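Local coordinates for protein cytochrome c (Hydrogenophilus thermoluteolus, PDB 2D0S) that probably carries electrons as a small c-type cytochrome, its single heme c bound covalently and its iron held by two axial side chains, at residues A[1-10]-A[63-74]. Residues are numbered along the deposited sequence; the frame is centred on the assembly and turned at random.
Sequences DEALAKAKGC and VAEADIEKIVRW. With HEC (heme c), chain B.
W74 turns its CG anti to its own backbone N (chi1 164°), which swings the indole under the start of helix 2-7, where D1 and E2 lie over one face. The CA of D1 makes a CH-pi contact 4.0 Å from the centroid of the five-membered ring, the N of E2 sits above the middle of the indole, and the CB of E2 meets CZ2 at 3.6 Å. A broad, flat indole suits this place because it can underlie a stretch of backbone; an alanine here would probably leave D1 and E2 without their platform and open a gap beside A5.

The other torsion that matters is that of D1, whose CG stands between N and carbonyl carbon (chi1 41°). The carboxylate thereby makes two bonds: OD1 accepts from the N of L4 at 3.1 Å, an Asx motif at the helix start, while OD2 forms a salt bridge with the NZ of K70, whose long chain reaches it on the anti side but 31° out of the carboxylate plane.

Deeper in, branched I71 packs between helix and heme. Its CG1 lies 3.6 Å from CD1 of L4, its CG2 packs on CB of A5 and on methyl CMB of the heme, and CD1 reaches SG of C10, which is bonded covalently to CAB. The helix axes approach to 9.1 Å, consistent with the small A5, as in the N- and C-terminal helix pair of the cytochrome c fold. A Schellman motif, with G9 at positive phi as C-prime residue, ends helix 2-7 and delivers C10 to the heme.

At the far end, K8 slides past V63 in the opposite direction, and a water joins its NZ to OD2 of D67 and N of A64. Charged and water-mediated links thus flank an apolar centre that joins both helices beside the heme.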
ATOM      1  N   ASP A   1       3.238  -7.983   6.944  1.00 24.56           N
ATOM      2  CA  ASP A   1       4.092  -8.874   6.080  1.00 21.81           C
ATOM      3  C   ASP A   1       3.263  -9.254   4.850  1.00 19.52           C
ATOM      4  O   ASP A   1       2.139  -8.788   4.695  1.00 17.03           O
ATOM      5  CB  ASP A   1       4.488 -10.136   6.867  1.00 25.37           C
ATOM      6  CG  ASP A   1       3.318 -10.709   7.710  1.00 31.12           C
ATOM      7  OD1 ASP A   1       2.402 -11.296   7.130  1.00 28.87           O
ATOM      8  OD2 ASP A   1       3.329 -10.566   8.966  1.00 36.48           O
ATOM      9  N   GLU A   2       3.753 -10.194   4.050  1.00 16.76           N
ATOM     10  CA  GLU A   2       3.049 -10.599   2.850  1.00 17.92           C
ATOM     11  C   GLU A   2       1.688 -11.303   3.112  1.00 20.23           C
ATOM     12  O   GLU A   2       0.709 -11.111   2.342  1.00 21.13           O
ATOM     13  CB  GLU A   2       3.934 -11.472   1.963  1.00 19.19           C
ATOM     14  CG  GLU A   2       3.305 -11.731   0.585  1.00 23.03           C
ATOM     15  CD  GLU A   2       4.124 -12.669  -0.283  1.00 24.01           C
ATOM     16  OE1 GLU A   2       5.375 -12.646  -0.203  1.00 27.42           O
ATOM     17  OE2 GLU A   2       3.505 -13.425  -1.047  1.00 25.48           O
ATOM     18  N   ALA A   3       1.625 -12.150   4.145  1.00 15.04           N
ATOM     19  CA  ALA A   3       0.423 -12.927   4.392  1.00 14.92           C
ATOM     20  C   ALA A   3      -0.682 -11.987   4.864  1.00 15.78           C
ATOM     21  O   ALA A   3      -1.861 -12.188   4.574  1.00 16.69           O
ATOM     22  CB  ALA A   3       0.700 -14.023   5.468  1.00 19.48           C
ATOM     23  N   LEU A   4      -0.296 -10.986   5.638  1.00 10.85           N
ATOM     24  CA  LEU A   4      -1.234  -9.995   6.118  1.00 14.08           C
ATOM     25  C   LEU A   4      -1.804  -9.131   4.944  1.00 13.02           C
ATOM     26  O   LEU A   4      -3.014  -8.868   4.867  1.00 12.56           O
ATOM     27  CB  LEU A   4      -0.548  -9.102   7.139  1.00 12.36           C
ATOM     28  CG  LEU A   4      -1.277  -8.486   8.338  1.00 19.49           C
ATOM     29  CD1 LEU A   4      -0.802  -7.065   8.574  1.00 22.39           C
ATOM     30  CD2 LEU A   4      -2.765  -8.542   8.338  1.00 16.44           C
ATOM     31  N   ALA A   5      -0.930  -8.722   4.042  1.00 13.71           N
ATOM     32  CA  ALA A   5      -1.327  -7.910   2.914  1.00 16.00           C
ATOM     33  C   ALA A   5      -2.382  -8.647   2.131  1.00 18.77           C
ATOM     34  O   ALA A   5      -3.444  -8.082   1.764  1.00 17.67           O
ATOM     35  CB  ALA A   5      -0.106  -7.606   2.011  1.00 14.24           C
ATOM     36  N   LYS A   6      -2.109  -9.918   1.894  1.00 18.57           N
ATOM     37  CA  LYS A   6      -3.033 -10.779   1.181  1.00 19.40           C
ATOM     38  C   LYS A   6      -4.347 -11.040   1.973  1.00 16.43           C
ATOM     39  O   LYS A   6      -5.417 -10.961   1.425  1.00 15.45           O
ATOM     40  CB  LYS A   6      -2.293 -12.080   0.733  1.00 24.24           C
ATOM     41  CG  LYS A   6      -3.151 -13.246   0.467  1.00 31.23           C
ATOM     42  CD  LYS A   6      -3.632 -13.244  -0.954  1.00 39.26           C
ATOM     43  CE  LYS A   6      -4.461 -14.495  -1.261  1.00 42.95           C
ATOM     44  NZ  LYS A   6      -4.934 -14.482  -2.685  1.00 46.12           N
ATOM     45  N   ALA A   7      -4.259 -11.245   3.270  1.00 17.25           N
ATOM     46  CA  ALA A   7      -5.471 -11.419   4.083  1.00 14.90           C
ATOM     47  C   ALA A   7      -6.320 -10.176   4.060  1.00 14.53           C
ATOM     48  O   ALA A   7      -7.500 -10.260   4.262  1.00 13.74           O
ATOM     49  CB  ALA A   7      -5.117 -11.784   5.563  1.00 12.50           C
ATOM     50  N   LYS A   8      -5.712  -8.999   3.869  1.00 17.19           N
ATOM     51  CA  LYS A   8      -6.517  -7.771   3.868  1.00 16.27           C
ATOM     52  C   LYS A   8      -6.982  -7.293   2.502  1.00 14.31           C
ATOM     53  O   LYS A   8      -7.457  -6.164   2.375  1.00 12.16           O
ATOM     54  CB  LYS A   8      -5.883  -6.645   4.680  1.00 14.86           C
ATOM     55  CG  LYS A   8      -5.597  -6.991   6.120  1.00 18.71           C
ATOM     56  CD  LYS A   8      -6.828  -7.399   6.807  1.00 19.69           C
ATOM     57  CE  LYS A   8      -6.542  -8.014   8.162  1.00 22.99           C
ATOM     58  NZ  LYS A   8      -7.814  -7.957   8.960  1.00 26.98           N
ATOM     59  N   GLY A   9      -6.879  -8.184   1.514  1.00 13.24           N
ATOM     60  CA  GLY A   9      -7.351  -7.892   0.154  1.00 14.71           C
ATOM     61  C   GLY A   9      -6.482  -7.046  -0.776  1.00 13.52           C
ATOM     62  O   GLY A   9      -6.875  -6.751  -1.912  1.00  8.96           O
ATOM     63  N   CYS A  10      -5.336  -6.630  -0.239  1.00 12.28           N
ATOM     64  CA  CYS A  10      -4.422  -5.799  -0.948  1.00 11.24           C
ATOM     65  C   CYS A  10      -3.950  -6.305  -2.253  1.00 15.81           C
ATOM     66  O   CYS A  10      -3.699  -5.497  -3.170  1.00 14.47           O
ATOM     67  CB  CYS A  10      -3.199  -5.525  -0.081  1.00 12.61           C
ATOM     68  SG  CYS A  10      -3.572  -4.844   1.532  1.00 10.62           S
ATOM     69  N   VAL A  63     -10.082  -1.826   8.493  1.00 16.16           N
ATOM     70  CA  VAL A  63      -8.805  -2.538   8.678  1.00 16.00           C
ATOM     71  C   VAL A  63      -8.050  -1.750   9.703  1.00 16.74           C
ATOM     72  O   VAL A  63      -8.040  -0.513   9.644  1.00 13.29           O
ATOM     73  CB  VAL A  63      -7.988  -2.659   7.319  1.00 16.56           C
ATOM     74  CG1 VAL A  63      -6.612  -3.409   7.522  1.00 12.95           C
ATOM     75  CG2 VAL A  63      -8.826  -3.364   6.269  1.00 15.10           C
ATOM     76  N   ALA A  64      -7.564  -2.437  10.737  1.00 15.54           N
ATOM     77  CA  ALA A  64      -6.927  -1.763  11.850  1.00 15.46           C
ATOM     78  C   ALA A  64      -5.738  -1.016  11.314  1.00 18.18           C
ATOM     79  O   ALA A  64      -4.925  -1.564  10.518  1.00 16.08           O
ATOM     80  CB  ALA A  64      -6.488  -2.776  12.977  1.00 14.76           C
ATOM     81  N   GLU A  65      -5.633   0.230  11.737  1.00 13.67           N
ATOM     82  CA  GLU A  65      -4.492   1.045  11.451  1.00 18.83           C
ATOM     83  C   GLU A  65      -3.135   0.378  11.833  1.00 17.90           C
ATOM     84  O   GLU A  65      -2.142   0.485  11.090  1.00 14.00           O
ATOM     85  CB  GLU A  65      -4.697   2.402  12.113  1.00 23.38           C
ATOM     86  CG  GLU A  65      -3.472   3.269  12.150  1.00 34.46           C
ATOM     87  CD  GLU A  65      -3.803   4.707  12.523  1.00 36.33           C
ATOM     88  OE1 GLU A  65      -3.068   5.283  13.364  1.00 40.08           O
ATOM     89  OE2 GLU A  65      -4.828   5.227  12.004  1.00 36.05           O
ATOM     90  N   ALA A  66      -3.143  -0.443  12.886  1.00 17.77           N
ATOM     91  CA  ALA A  66      -1.953  -1.217  13.257  1.00 13.31           C
ATOM     92  C   ALA A  66      -1.582  -2.216  12.189  1.00 14.57           C
ATOM     93  O   ALA A  66      -0.400  -2.461  11.947  1.00 17.46           O
ATOM     94  CB  ALA A  66      -2.189  -1.915  14.554  1.00 15.77           C
ATOM     95  N   ASP A  67      -2.587  -2.809  11.547  1.00 11.76           N
ATOM     96  CA  ASP A  67      -2.327  -3.759  10.478  1.00 14.59           C
ATOM     97  C   ASP A  67      -1.856  -3.077   9.254  1.00 14.94           C
ATOM     98  O   ASP A  67      -0.897  -3.532   8.632  1.00 13.75           O
ATOM     99  CB  ASP A  67      -3.556  -4.554  10.146  1.00 17.97           C
ATOM    100  CG  ASP A  67      -3.909  -5.545  11.241  1.00 20.73           C
ATOM    101  OD1 ASP A  67      -3.062  -5.797  12.117  1.00 17.88           O
ATOM    102  OD2 ASP A  67      -5.019  -6.094  11.187  1.00 26.10           O
ATOM    103  N   ILE A  68      -2.505  -1.963   8.903  1.00 11.15           N
ATOM    104  CA  ILE A  68      -2.073  -1.205   7.757  1.00 16.22           C
ATOM    105  C   ILE A  68      -0.588  -0.822   7.907  1.00 14.16           C
ATOM    106  O   ILE A  68       0.200  -1.009   6.990  1.00 17.48           O
ATOM    107  CB  ILE A  68      -2.920   0.069   7.548  1.00 14.83           C
ATOM    108  CG1 ILE A  68      -4.354  -0.315   7.199  1.00 12.22           C
ATOM    109  CG2 ILE A  68      -2.309   0.899   6.440  1.00 16.24           C
ATOM    110  CD1 ILE A  68      -5.313   0.870   7.171  1.00 12.87           C
ATOM    111  N   GLU A  69      -0.205  -0.299   9.070  1.00 14.35           N
ATOM    112  CA  GLU A  69       1.193   0.129   9.252  1.00 17.35           C
ATOM    113  C   GLU A  69       2.195  -1.030   9.104  1.00 16.90           C
ATOM    114  O   GLU A  69       3.217  -0.888   8.472  1.00 19.04           O
ATOM    115  CB  GLU A  69       1.374   0.822  10.591  1.00 17.83           C
ATOM    116  CG  GLU A  69       2.775   1.380  10.828  1.00 18.37           C
ATOM    117  CD  GLU A  69       2.963   1.830  12.262  1.00 19.55           C
ATOM    118  OE1 GLU A  69       4.102   1.931  12.710  1.00 21.59           O
ATOM    119  OE2 GLU A  69       1.960   1.992  12.953  1.00 22.42           O
ATOM    120  N   LYS A  70       1.882  -2.168   9.693  1.00 17.02           N
ATOM    121  CA  LYS A  70       2.619  -3.402   9.436  1.00 19.87           C
ATOM    122  C   LYS A  70       2.826  -3.684   7.911  1.00 16.19           C
ATOM    123  O   LYS A  70       3.922  -4.027   7.481  1.00 16.52           O
ATOM    124  CB  LYS A  70       1.865  -4.566  10.088  1.00 25.75           C
ATOM    125  CG  LYS A  70       2.707  -5.719  10.552  1.00 30.43           C
ATOM    126  CD  LYS A  70       2.020  -6.424  11.810  1.00 33.75           C
ATOM    127  CE  LYS A  70       2.727  -7.742  12.217  1.00 34.73           C
ATOM    128  NZ  LYS A  70       3.569  -8.376  11.102  1.00 38.09           N
ATOM    129  N   ILE A  71       1.761  -3.608   7.115  1.00 14.81           N
ATOM    130  CA  ILE A  71       1.878  -3.957   5.697  1.00 12.56           C
ATOM    131  C   ILE A  71       2.779  -2.911   5.043  1.00 12.45           C
ATOM    132  O   ILE A  71       3.759  -3.246   4.383  1.00 15.27           O
ATOM    133  CB  ILE A  71       0.520  -4.020   5.008  1.00 12.70           C
ATOM    134  CG1 ILE A  71      -0.342  -5.172   5.602  1.00 10.38           C
ATOM    135  CG2 ILE A  71       0.704  -4.145   3.421  1.00 13.01           C
ATOM    136  CD1 ILE A  71      -1.931  -5.003   5.312  1.00  8.56           C
ATOM    137  N   VAL A  72       2.567  -1.654   5.407  1.00 13.99           N
ATOM    138  CA  VAL A  72       3.307  -0.585   4.795  1.00 12.98           C
ATOM    139  C   VAL A  72       4.811  -0.650   5.097  1.00 15.79           C
ATOM    140  O   VAL A  72       5.650  -0.513   4.188  1.00 17.81           O
ATOM    141  CB  VAL A  72       2.715   0.793   5.113  1.00 13.62           C
ATOM    142  CG1 VAL A  72       3.737   1.873   4.831  1.00 13.57           C
ATOM    143  CG2 VAL A  72       1.398   1.045   4.254  1.00 11.66           C
ATOM    144  N   ARG A  73       5.176  -0.969   6.332  1.00 17.62           N
ATOM    145  CA  ARG A  73       6.612  -1.060   6.642  1.00 16.53           C
ATOM    146  C   ARG A  73       7.242  -2.221   5.890  1.00 16.65           C
ATOM    147  O   ARG A  73       8.380  -2.137   5.460  1.00 18.91           O
ATOM    148  CB  ARG A  73       6.859  -1.143   8.155  1.00 16.61           C
ATOM    149  CG  ARG A  73       6.495   0.127   8.878  1.00 16.23           C
ATOM    150  CD  ARG A  73       6.948   0.118  10.400  1.00 16.97           C
ATOM    151  NE  ARG A  73       6.499   1.327  11.093  1.00 18.89           N
ATOM    152  CZ  ARG A  73       7.169   2.483  11.100  1.00 19.81           C
ATOM    153  NH1 ARG A  73       8.340   2.564  10.512  1.00 17.91           N
ATOM    154  NH2 ARG A  73       6.689   3.544  11.748  1.00 23.48           N
ATOM    155  N   TRP A  74       6.468  -3.281   5.661  1.00 16.06           N
ATOM    156  CA  TRP A  74       6.960  -4.415   4.899  1.00 16.04           C
ATOM    157  C   TRP A  74       7.140  -4.068   3.393  1.00 15.32           C
ATOM    158  O   TRP A  74       8.174  -4.342   2.822  1.00 16.66           O
ATOM    159  CB  TRP A  74       6.057  -5.636   5.090  1.00 17.13           C
ATOM    160  CG  TRP A  74       6.294  -6.678   4.074  1.00 16.11           C
ATOM    161  CD1 TRP A  74       7.382  -7.490   3.977  1.00 15.78           C
ATOM    162  CD2 TRP A  74       5.493  -6.936   2.900  1.00 17.26           C
ATOM    163  NE1 TRP A  74       7.278  -8.287   2.866  1.00 16.85           N
ATOM    164  CE2 TRP A  74       6.129  -7.957   2.182  1.00 17.38           C
ATOM    165  CE3 TRP A  74       4.311  -6.389   2.394  1.00 14.94           C
ATOM    166  CZ2 TRP A  74       5.640  -8.423   0.977  1.00 18.20           C
ATOM    167  CZ3 TRP A  74       3.814  -6.857   1.238  1.00 17.03           C
ATOM    168  CH2 TRP A  74       4.453  -7.895   0.537  1.00 18.42           C
TER
HETATM  169 FE   HEC B  80      -3.481   0.374  -2.787  1.00 11.91          FE
HETATM  170  CHA HEC B  80      -1.895   3.147  -4.048  1.00 11.86           C
HETATM  171  CHB HEC B  80      -1.121   0.017  -0.400  1.00 10.74           C
HETATM  172  CHC HEC B  80      -5.434  -2.002  -1.298  1.00 11.06           C
HETATM  173  CHD HEC B  80      -5.583   0.361  -5.548  1.00 12.82           C
HETATM  174  NA  HEC B  80      -1.852   1.346  -2.329  1.00 11.97           N
HETATM  175  C1A HEC B  80      -1.339   2.486  -2.973  1.00 12.05           C
HETATM  176  C2A HEC B  80      -0.126   2.889  -2.299  1.00 10.27           C
HETATM  177  C3A HEC B  80       0.126   2.002  -1.313  1.00 11.62           C
HETATM  178  C4A HEC B  80      -0.968   1.030  -1.299  1.00 12.45           C
HETATM  179  CMA HEC B  80       1.320   2.026  -0.307  1.00  5.99           C
HETATM  180  CAA HEC B  80       0.758   4.103  -2.717  1.00 12.02           C
HETATM  181  CBA HEC B  80       0.135   5.344  -2.080  1.00 12.50           C
HETATM  182  CGA HEC B  80       0.700   6.614  -2.655  1.00 15.39           C
HETATM  183  O1A HEC B  80       1.771   6.578  -3.301  1.00 17.20           O
HETATM  184  O2A HEC B  80       0.088   7.672  -2.426  1.00 15.03           O
HETATM  185  NB  HEC B  80      -3.339  -0.767  -1.155  1.00 11.04           N
HETATM  186  C1B HEC B  80      -2.272  -0.749  -0.279  1.00 12.09           C
HETATM  187  C2B HEC B  80      -2.596  -1.598   0.836  1.00 11.88           C
HETATM  188  C3B HEC B  80      -3.780  -2.183   0.582  1.00 10.44           C
HETATM  189  C4B HEC B  80      -4.282  -1.623  -0.656  1.00 10.56           C
HETATM  190  CMB HEC B  80      -1.599  -1.889   1.977  1.00  9.61           C
HETATM  191  CAB HEC B  80      -4.539  -3.271   1.415  1.00 10.57           C
HETATM  192  CBB HEC B  80      -4.776  -2.814   2.874  1.00  9.24           C
HETATM  193  NC  HEC B  80      -5.141  -0.619  -3.331  1.00 11.79           N
HETATM  194  C1C HEC B  80      -5.795  -1.590  -2.561  1.00 13.12           C
HETATM  195  C2C HEC B  80      -6.884  -2.146  -3.330  1.00 12.90           C
HETATM  196  C3C HEC B  80      -7.040  -1.343  -4.427  1.00 13.01           C
HETATM  197  C4C HEC B  80      -5.874  -0.483  -4.491  1.00 13.55           C
HETATM  198  CMC HEC B  80      -7.943  -3.058  -2.673  1.00 13.11           C
HETATM  199  CAC HEC B  80      -8.031  -1.444  -5.651  1.00 12.03           C
HETATM  200  CBC HEC B  80      -9.456  -1.950  -5.393  1.00 13.32           C
HETATM  201  ND  HEC B  80      -3.739   1.623  -4.555  1.00 14.91           N
HETATM  202  C1D HEC B  80      -4.712   1.426  -5.518  1.00 15.43           C
HETATM  203  C2D HEC B  80      -4.585   2.450  -6.526  1.00 15.98           C
HETATM  204  C3D HEC B  80      -3.415   3.287  -6.069  1.00 14.91           C
HETATM  205  C4D HEC B  80      -2.948   2.695  -4.839  1.00 14.62           C
HETATM  206  CMD HEC B  80      -5.472   2.625  -7.770  1.00 12.15           C
HETATM  207  CAD HEC B  80      -2.868   4.559  -6.698  1.00 13.66           C
HETATM  208  CBD HEC B  80      -3.504   5.717  -5.954  1.00 16.42           C
HETATM  209  CGD HEC B  80      -2.950   6.997  -6.557  1.00 17.14           C
HETATM  210  O1D HEC B  80      -2.771   7.004  -7.796  1.00 16.12           O
HETATM  211  O2D HEC B  80      -2.688   7.994  -5.799  1.00 17.67           O
HETATM  212  O   HOH W   1      -7.726  -5.390  10.715  1.00 14.36           O